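5'-tyrosyl-DNA phosphodiesterase (Caenorhabditis elegans, PDB 4FVA) is a magnesium-binding member of the endonuclease/exonuclease/phosphatase family, built on the DNase I-like fold of two beta-sheets packed face to face. Local coordinates at residues D62-L67 / A82-K87; K119-N124 / P156-F161. One frame throughout, in Å; residues are numbered along the deposited sequence.

Contact 1: residues D62-L67 / A82-K87. With EDO (1,2-ethanediol), chain H.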
loop_
_atom_site.group_PDB
_atom_site.type_symbol
_atom_site.label_atom_id
_atom_site.label_comp_id
_atom_site.label_asym_id
_atom_site.label_seq_id
_atom_site.Cartn_x
_atom_site.Cartn_y
_atom_site.Cartn_z
ATOM N N ASP A 62 -15.956 4.107 1.995
ATOM C CA ASP A 62 -16.441 4.082 3.367
ATOM C C ASP A 62 -17.428 2.944 3.592
ATOM O O ASP A 62 -17.513 2.407 4.689
ATOM C CB ASP A 62 -17.078 5.428 3.735
ATOM C CG ASP A 62 -16.754 5.869 5.157
ATOM O OD1 ASP A 62 -15.660 5.525 5.674
ATOM O OD2 ASP A 62 -17.598 6.576 5.755
ATOM N N LYS A 63 -18.179 2.586 2.551
ATOM C CA LYS A 63 -19.134 1.484 2.652
ATOM C C LYS A 63 -18.458 0.129 2.857
ATOM O O LYS A 63 -19.124 -0.840 3.217
ATOM C CB LYS A 63 -20.053 1.433 1.431
ATOM C CG LYS A 63 -21.155 2.504 1.434
ATOM C CD LYS A 63 -21.900 2.527 0.101
ATOM C CE LYS A 63 -22.830 3.729 -0.008
ATOM N NZ LYS A 63 -23.435 3.815 -1.370
ATOM N N LEU A 64 -17.149 0.045 2.621
ATOM C CA LEU A 64 -16.433 -1.213 2.877
ATOM C C LEU A 64 -16.377 -1.542 4.373
ATOM O O LEU A 64 -15.961 -2.642 4.753
ATOM C CB LEU A 64 -15.015 -1.172 2.286
ATOM C CG LEU A 64 -14.901 -1.159 0.762
ATOM C CD1 LEU A 64 -13.474 -0.864 0.321
ATOM C CD2 LEU A 64 -15.374 -2.504 0.199
ATOM N N GLN A 65 -16.829 -0.608 5.212
ATOM C CA GLN A 65 -16.810 -0.820 6.656
ATOM C C GLN A 65 -17.736 -1.956 7.078
ATOM O O GLN A 65 -17.667 -2.442 8.213
ATOM C CB GLN A 65 -17.148 0.467 7.420
ATOM C CG GLN A 65 -18.607 0.920 7.306
ATOM C CD GLN A 65 -18.878 2.213 8.071
ATOM O OE1 GLN A 65 -18.580 3.303 7.587
ATOM N NE2 GLN A 65 -19.438 2.092 9.274
ATOM N N SER A 66 -18.590 -2.402 6.167
ATOM C CA SER A 66 -19.429 -3.554 6.478
ATOM C C SER A 66 -18.574 -4.821 6.471
ATOM O O SER A 66 -18.974 -5.848 7.016
ATOM C CB SER A 66 -20.602 -3.674 5.497
ATOM O OG SER A 66 -20.166 -4.004 4.195
ATOM N N LEU A 67 -17.408 -4.750 5.829
ATOM C CA LEU A 67 -16.514 -5.910 5.678
ATOM C C LEU A 67 -15.179 -5.753 6.430
ATOM O O LEU A 67 -14.504 -6.744 6.735
ATOM C CB LEU A 67 -16.211 -6.153 4.195
ATOM C CG LEU A 67 -17.214 -6.885 3.301
ATOM C CD1 LEU A 67 -18.632 -6.380 3.527
ATOM C CD2 LEU A 67 -16.815 -6.747 1.820
ATOM N N ALA A 82 -5.192 5.082 4.080
ATOM C CA ALA A 82 -6.096 4.280 4.891
ATOM C C ALA A 82 -5.537 2.871 5.040
ATOM O O ALA A 82 -4.849 2.364 4.145
ATOM C CB ALA A 82 -7.496 4.246 4.273
ATOM N N ILE A 83 -5.849 2.243 6.171
ATOM C CA ILE A 83 -5.567 0.828 6.353
ATOM C C ILE A 83 -6.890 0.168 6.705
ATOM O O ILE A 83 -7.573 0.605 7.643
ATOM C CB ILE A 83 -4.529 0.593 7.482
ATOM C CG1 ILE A 83 -3.216 1.332 7.163
ATOM C CG2 ILE A 83 -4.272 -0.923 7.697
ATOM C CD1 ILE A 83 -2.153 1.184 8.237
ATOM N N LEU A 84 -7.269 -0.848 5.937
ATOM C CA LEU A 84 -8.491 -1.599 6.217
ATOM C C LEU A 84 -8.102 -3.005 6.623
ATOM O O LEU A 84 -7.289 -3.647 5.943
ATOM C CB LEU A 84 -9.420 -1.644 4.996
ATOM C CG LEU A 84 -10.051 -0.339 4.491
ATOM C CD1 LEU A 84 -9.025 0.550 3.762
ATOM C CD2 LEU A 84 -11.244 -0.638 3.586
ATOM N N VAL A 85 -8.694 -3.484 7.716
ATOM C CA VAL A 85 -8.426 -4.824 8.205
ATOM C C VAL A 85 -9.707 -5.604 8.485
ATOM O O VAL A 85 -10.763 -5.031 8.752
ATOM C CB VAL A 85 -7.562 -4.820 9.487
ATOM C CG1 VAL A 85 -6.161 -4.210 9.217
ATOM C CG2 VAL A 85 -8.295 -4.075 10.601
ATOM N N SER A 86 -9.595 -6.921 8.420
ATOM C CA SER A 86 -10.673 -7.804 8.831
ATOM C C SER A 86 -11.234 -7.386 10.193
ATOM O O SER A 86 -10.511 -6.842 11.029
ATOM C CB SER A 86 -10.142 -9.234 8.920
ATOM O OG SER A 86 -11.076 -10.057 9.584
ATOM N N LYS A 87 -12.526 -7.608 10.408
ATOM C CA LYS A 87 -13.123 -7.291 11.708
ATOM C C LYS A 87 -12.556 -8.177 12.810
ATOM O O LYS A 87 -12.727 -7.892 13.996
ATOM C CB LYS A 87 -14.650 -7.381 11.660
ATOM C CG LYS A 87 -15.269 -6.206 10.938
ATOM C CD LYS A 87 -16.649 -6.514 10.442
ATOM C CE LYS A 87 -17.311 -5.237 9.955
ATOM N NZ LYS A 87 -17.151 -4.159 10.965
HETATM C C1 EDO H . -12.875 -9.499 4.428
HETATM O O1 EDO H . -13.967 -9.046 5.235
HETATM C C2 EDO H . -11.765 -10.001 5.342
HETATM O O2 EDO H . -12.322 -10.373 6.608
HETATM O O HOH W 1 -14.011 -8.948 8.394
#
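Lys87 reaches across to the backbone of Gln65 and Ser66 with CG anti to its own carbonyl carbon (chi1 -75°) and a bend at the far end of the chain, where chi4 of -48° turns NZ toward Gln65 O. Deeper in, Leu84 likewise carries CG beside its backbone N (chi1 -66°). The lysine grip is modest: Lys87 NZ gives Gln65 O a weak hydrogen bond of 3.3 Å. Lys87 CE lies 3.4 Å from Ser66 O. At the leucine pair one methyl does the work. Leu84 CD2 sits 4.0 Å from Leu64 CD1 and equally close to Leu64 CB, the two side chains crossing at about a right angle. In the DNase I-like sandwich this is the outer side of one sheet: the 3-10 turn 63-66 follows helix 59-62 and leads into edge strand 68-72, and Leu84 also packs on Leu48, Leu50, Tyr68 and Ile70. Ile83 and Val85 face the second sheet instead. Nearer the surface, a water bridges the two backbones, donating to Leu67 O (2.8 Å) and accepting from Lys87 N (2.8 Å). An ethanediol, probably from the crystallisation liquor, spans the same gap: its O1 donates to Leu67 O at 2.8 Å, and its O2 takes a weak bond from Ser86 OG (3.2 Å); the main partner of that hydroxyl is Met88 N.

Contact 2: residues K119-N124 / P156-F161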
loop_
_atom_site.group_PDB
_atom_site.type_symbol
_atom_site.label_atom_id
_atom_site.label_comp_id
_atom_site.label_asym_id
_atom_site.label_seq_id
_atom_site.Cartn_x
_atom_site.Cartn_y
_atom_site.Cartn_z
ATOM N N LYS A 119 0.934 -11.498 16.393
ATOM C CA LYS A 119 1.149 -10.061 16.469
ATOM C C LYS A 119 1.419 -9.546 15.065
ATOM O O LYS A 119 2.196 -10.153 14.323
ATOM C CB LYS A 119 2.329 -9.749 17.386
ATOM C CG LYS A 119 2.481 -8.289 17.730
ATOM C CD LYS A 119 1.455 -7.869 18.790
ATOM C CE LYS A 119 1.675 -6.437 19.259
ATOM N NZ LYS A 119 0.741 -6.072 20.358
ATOM N N VAL A 120 0.764 -8.447 14.688
ATOM C CA VAL A 120 0.922 -7.894 13.344
ATOM C C VAL A 120 1.113 -6.391 13.397
ATOM O O VAL A 120 0.337 -5.701 14.054
ATOM C CB VAL A 120 -0.306 -8.186 12.458
ATOM C CG1 VAL A 120 -0.073 -7.643 11.062
ATOM C CG2 VAL A 120 -0.590 -9.675 12.411
ATOM N N PHE A 121 2.152 -5.894 12.730
ATOM C CA PHE A 121 2.354 -4.454 12.545
ATOM C C PHE A 121 2.146 -4.103 11.078
ATOM O O PHE A 121 2.712 -4.748 10.190
ATOM C CB PHE A 121 3.755 -4.015 13.004
ATOM C CG PHE A 121 3.949 -4.060 14.501
ATOM C CD1 PHE A 121 4.242 -5.259 15.144
ATOM C CD2 PHE A 121 3.870 -2.886 15.257
ATOM C CE1 PHE A 121 4.426 -5.298 16.538
ATOM C CE2 PHE A 121 4.061 -2.904 16.634
ATOM C CZ PHE A 121 4.337 -4.119 17.280
ATOM N N LEU A 122 1.326 -3.085 10.833
ATOM C CA LEU A 122 1.023 -2.634 9.483
ATOM C C LEU A 122 1.520 -1.209 9.361
ATOM O O LEU A 122 1.087 -0.342 10.123
ATOM C CB LEU A 122 -0.489 -2.679 9.223
ATOM C CG LEU A 122 -1.159 -4.044 9.440
ATOM C CD1 LEU A 122 -2.664 -4.008 9.149
ATOM C CD2 LEU A 122 -0.452 -5.079 8.579
ATOM N N LEU A 123 2.420 -0.970 8.412
ATOM C CA LEU A 123 2.967 0.362 8.175
ATOM C C LEU A 123 2.725 0.789 6.727
ATOM O O LEU A 123 3.276 0.201 5.795
ATOM C CB LEU A 123 4.463 0.390 8.494
ATOM C CG LEU A 123 4.873 0.058 9.937
ATOM C CD1 LEU A 123 4.944 -1.450 10.179
ATOM C CD2 LEU A 123 6.198 0.728 10.273
ATOM N N ASN A 124 1.889 1.810 6.561
ATOM C CA ASN A 124 1.444 2.284 5.258
ATOM C C ASN A 124 1.900 3.721 5.052
ATOM O O ASN A 124 1.696 4.583 5.930
ATOM C CB ASN A 124 -0.093 2.187 5.189
ATOM C CG ASN A 124 -0.663 2.614 3.844
ATOM O OD1 ASN A 124 0.029 2.600 2.828
ATOM N ND2 ASN A 124 -1.948 3.002 3.837
ATOM N N PRO A 156 9.931 -9.937 18.626
ATOM C CA PRO A 156 10.403 -11.140 17.946
ATOM C C PRO A 156 9.206 -12.030 17.641
ATOM O O PRO A 156 8.288 -12.142 18.453
ATOM C CB PRO A 156 11.341 -11.784 18.988
ATOM C CG PRO A 156 10.902 -11.217 20.313
ATOM C CD PRO A 156 10.427 -9.824 20.013
ATOM N N GLY A 157 9.168 -12.613 16.449
ATOM C CA GLY A 157 8.048 -13.471 16.118
ATOM C C GLY A 157 6.847 -12.765 15.508
ATOM O O GLY A 157 5.897 -13.429 15.094
ATOM N N ALA A 158 6.852 -11.432 15.481
ATOM C CA ALA A 158 5.728 -10.705 14.877
ATOM C C ALA A 158 5.776 -10.685 13.352
ATOM O O ALA A 158 6.849 -10.783 12.746
ATOM C CB ALA A 158 5.644 -9.274 15.405
ATOM N N LEU A 159 4.607 -10.544 12.737
ATOM C CA LEU A 159 4.539 -10.263 11.301
ATOM C C LEU A 159 4.562 -8.754 11.126
ATOM O O LEU A 159 3.783 -8.038 11.764
ATOM C CB LEU A 159 3.238 -10.795 10.708
ATOM C CG LEU A 159 3.246 -12.123 9.961
ATOM C CD1 LEU A 159 1.867 -12.402 9.361
ATOM C CD2 LEU A 159 4.309 -12.092 8.884
ATOM N N VAL A 160 5.481 -8.261 10.302
ATOM C CA VAL A 160 5.548 -6.834 10.022
ATOM C C VAL A 160 5.400 -6.606 8.510
ATOM O O VAL A 160 6.164 -7.169 7.706
ATOM C CB VAL A 160 6.880 -6.220 10.528
ATOM C CG1 VAL A 160 6.921 -4.735 10.244
ATOM C CG2 VAL A 160 7.063 -6.473 12.026
ATOM N N PHE A 161 4.420 -5.789 8.124
ATOM C CA PHE A 161 4.246 -5.408 6.716
ATOM C C PHE A 161 4.468 -3.910 6.541
ATOM O O PHE A 161 3.770 -3.084 7.149
ATOM C CB PHE A 161 2.846 -5.789 6.197
ATOM C CG PHE A 161 2.589 -7.276 6.205
ATOM C CD1 PHE A 161 3.273 -8.110 5.340
ATOM C CD2 PHE A 161 1.676 -7.835 7.101
ATOM C CE1 PHE A 161 3.058 -9.485 5.352
ATOM C CE2 PHE A 161 1.446 -9.215 7.122
ATOM C CZ PHE A 161 2.143 -10.041 6.239
#
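Leu122 and Phe161 lie side by side and point the same way, with Leu122 CD2 at the edge of the phenyl ring, 3.8 Å from Phe161 CD2. Val120 CG1 meets the same edge, 4.3 Å from Phe161 CD2. This is the strand pair of a beta-alpha-beta unit: strands 118-126 and 159-163 run parallel, joined through helix 134-154. The face bearing Val120, Leu122, Leu159 and Phe161 looks into the sandwich, where Phe161 meets Phe254. On the other face Phe121, Leu123 and Val160 all touch Ile151 of the helix, and Leu123 CD1 comes within 3.8 Å of Val160 CG1. Within the sheet, four backbone hydrogen bonds join the strands. Phe121 spends both its polar groups here, N on Leu159 O and O on Phe161 N; the latter bond, 2.9 Å, is nearly straight at 176°. Leu123 N then takes up Phe161 O at 2.8 Å. At the start of the pair Lys119 holds CG anti to its backbone N (chi1 -169°), which sets Lys119 CG 4.0 Å from Ala158 CB. Beyond CG the lysine chain bends at chi2 and leads away from Ala158, and Lys119 NZ forms a salt bridge with Glu112 OE2.

From the N terminus, the chain first reaches 62-67, then runs out along strand 68-72 and returns along 80-86, so contact 1 closes a short loop at the edge of the six-stranded sheet. It enters the other sheet with strands 90-98 and 107-115, and strand 118-126 follows, where 119-124 opens contact 2; helix 134-154 fills most of the way to 156-161. The two loops are in series, neither nested nor crossed, with centres about 19 Å apart. They nevertheless meet across the sandwich: Val85 CG1 lies 3.5 Å from Leu122 CD1, and Ile83 CG2 packs against the same methyl, so strands 80-86 and 118-126 pack on each other where the two sheets meet.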